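Local coordinates for FMN-binding domain-containing protein (Clostridium perfringens, PDB 3O6U) that is of unknown function but carries an FMN-binding domain, so that it may bind the flavin cofactor FMN, at residues A[70-75]-A[86-91]. Numbering follows the deposited sequence.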
loop_
_atom_site.group_PDB
_atom_site.type_symbol
_atom_site.label_atom_id
_atom_site.label_comp_id
_atom_site.label_asym_id
_atom_site.label_seq_id
_atom_site.Cartn_x
_atom_site.Cartn_y
_atom_site.Cartn_z
ATOM N N GLU A 70 -0.980 1.591 -8.036
ATOM C CA GLU A 70 -0.562 2.093 -6.730
ATOM C C GLU A 70 -1.109 3.458 -6.440
ATOM O O GLU A 70 -1.574 3.714 -5.338
ATOM C CB GLU A 70 0.971 2.052 -6.560
ATOM C CG GLU A 70 1.531 0.632 -6.567
ATOM C CD GLU A 70 3.024 0.600 -6.368
ATOM O OE1 GLU A 70 3.660 1.664 -6.567
ATOM O OE2 GLU A 70 3.559 -0.475 -6.026
ATOM N N PRO A 71 -1.068 4.367 -7.429
ATOM C CA PRO A 71 -1.625 5.683 -7.111
ATOM C C PRO A 71 -3.148 5.577 -6.978
ATOM O O PRO A 71 -3.753 6.345 -6.235
ATOM C CB PRO A 71 -1.185 6.555 -8.281
ATOM C CG PRO A 71 -0.041 5.794 -8.922
ATOM C CD PRO A 71 -0.398 4.356 -8.736
ATOM N N GLN A 72 -3.778 4.636 -7.679
ATOM C CA GLN A 72 -5.225 4.471 -7.528
ATOM C C GLN A 72 -5.590 4.009 -6.122
ATOM O O GLN A 72 -6.501 4.572 -5.499
ATOM C CB GLN A 72 -5.784 3.491 -8.563
ATOM C CG GLN A 72 -5.839 4.137 -9.939
ATOM C CD GLN A 72 -6.343 3.223 -11.031
ATOM O OE1 GLN A 72 -7.191 2.359 -10.797
ATOM N NE2 GLN A 72 -5.840 3.427 -12.249
ATOM N N LEU A 73 -4.863 3.012 -5.615
ATOM C CA LEU A 73 -5.120 2.476 -4.286
ATOM C C LEU A 73 -4.969 3.571 -3.237
ATOM O O LEU A 73 -5.770 3.670 -2.291
ATOM C CB LEU A 73 -4.169 1.305 -4.016
ATOM C CG LEU A 73 -4.416 0.118 -4.954
ATOM C CD1 LEU A 73 -3.254 -0.833 -4.925
ATOM C CD2 LEU A 73 -5.693 -0.590 -4.551
ATOM N N GLU A 74 -3.948 4.398 -3.418
ATOM C CA GLU A 74 -3.697 5.500 -2.512
ATOM C C GLU A 74 -4.906 6.428 -2.447
ATOM O O GLU A 74 -5.360 6.793 -1.354
ATOM C CB GLU A 74 -2.478 6.316 -2.979
ATOM C CG GLU A 74 -1.135 5.586 -2.890
ATOM C CD GLU A 74 0.015 6.431 -3.430
ATOM O OE1 GLU A 74 -0.246 7.561 -3.884
ATOM O OE2 GLU A 74 1.175 5.971 -3.406
ATOM N N LYS A 75 -5.439 6.798 -3.610
ATOM C CA LYS A 75 -6.567 7.728 -3.663
ATOM C C LYS A 75 -7.849 7.141 -3.103
ATOM O O LYS A 75 -8.557 7.804 -2.345
ATOM C CB LYS A 75 -6.808 8.201 -5.092
ATOM C CG LYS A 75 -5.655 8.951 -5.700
ATOM C CD LYS A 75 -5.958 9.245 -7.158
ATOM C CE LYS A 75 -4.681 9.408 -7.983
ATOM N NZ LYS A 75 -4.334 8.167 -8.761
ATOM N N ASP A 86 -12.580 -1.236 -3.019
ATOM C CA ASP A 86 -12.911 -2.206 -4.065
ATOM C C ASP A 86 -11.612 -2.661 -4.723
ATOM O O ASP A 86 -10.737 -1.832 -4.995
ATOM C CB ASP A 86 -13.809 -1.562 -5.131
ATOM C CG ASP A 86 -14.894 -0.675 -4.535
ATOM O OD1 ASP A 86 -15.605 -1.126 -3.603
ATOM O OD2 ASP A 86 -15.041 0.477 -5.005
ATOM N N VAL A 87 -11.470 -3.952 -4.999
ATOM C CA VAL A 87 -10.226 -4.371 -5.607
ATOM C C VAL A 87 -10.154 -3.809 -7.018
ATOM O O VAL A 87 -11.169 -3.430 -7.585
ATOM C CB VAL A 87 -10.021 -5.937 -5.539
ATOM C CG1 VAL A 87 -10.420 -6.438 -4.156
ATOM C CG2 VAL A 87 -10.761 -6.659 -6.623
ATOM N N ILE A 88 -8.947 -3.646 -7.545
ATOM C CA ILE A 88 -8.820 -3.123 -8.897
ATOM C C ILE A 88 -8.627 -4.277 -9.890
ATOM O O ILE A 88 -7.683 -5.067 -9.809
ATOM C CB ILE A 88 -7.651 -2.099 -9.014
ATOM C CG1 ILE A 88 -8.010 -0.814 -8.265
ATOM C CG2 ILE A 88 -7.369 -1.775 -10.476
ATOM C CD1 ILE A 88 -6.788 -0.013 -7.822
ATOM N N THR A 89 -9.572 -4.368 -10.815
ATOM C CA THR A 89 -9.589 -5.376 -11.863
ATOM C C THR A 89 -8.230 -5.451 -12.546
ATOM O O THR A 89 -7.765 -4.458 -13.102
ATOM C CB THR A 89 -10.628 -5.005 -12.948
ATOM O OG1 THR A 89 -11.775 -4.407 -12.326
ATOM C CG2 THR A 89 -11.046 -6.240 -13.744
ATOM N N GLY A 90 -7.613 -6.631 -12.495
ATOM C CA GLY A 90 -6.330 -6.849 -13.141
ATOM C C GLY A 90 -5.139 -6.657 -12.225
ATOM O O GLY A 90 -3.983 -6.778 -12.643
ATOM N N ALA A 91 -5.436 -6.358 -10.966
ATOM C CA ALA A 91 -4.420 -6.125 -9.941
ATOM C C ALA A 91 -5.080 -6.488 -8.625
ATOM O O ALA A 91 -5.064 -5.710 -7.668
ATOM C CB ALA A 91 -3.997 -4.629 -9.935
#
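Ile-88 reaches across to helix 66-80 with the end of its longer branch, and CD1 enters the angle between the side chains of Gln-72 and Leu-73. Two distances define the seat: Ile-88 CD1 lies 3.5 Å from Leu-73 CD2 and 3.7 Å from Gln-72 CB. The Leu-73 meeting is methyl to methyl, the isoleucine running slantwise to the leucine; Leu-73 CG is also close, 3.7 Å from Ile-88 CD1. CG1 of Ile-88 stands opposite its own carbonyl carbon (chi1 -70°), and the nearly extended second torsion (156°) carries CD1 on toward the helix. Gln-72 covers the flank of the isoleucine: its chain is stretched out beyond CG, bringing OE1 to 3.8 Å from Ile-88 CD1 and 4.1 Å from Ile-88 CG1. These are van der Waals approaches to carbon, and no hydrogen bond joins the two segments. The interface is correspondingly small, 147 Å² in all, with the CA atoms of Leu-73 and Ile-88 still 8.1 Å apart.

Ile-88 also opens a type II turn, closed by the bond from Ala-91 N to Ile-88 O (2.8 Å), with Gly-90 at a positive phi of 95°. Ala-91 then takes the N-cap position of helix 92-111, where Ser-95 OG bonds to Ile-88 N and Ala-91 O. Leu-73 packs on Ser-95 and Phe-98 of that helix, while Glu-70 contacts Tyr-37 and Asn-38 of strand 32-41. Helix 66-80 thus touches the inter-helix loop, helix 92-111 and the edge strand of the sheet.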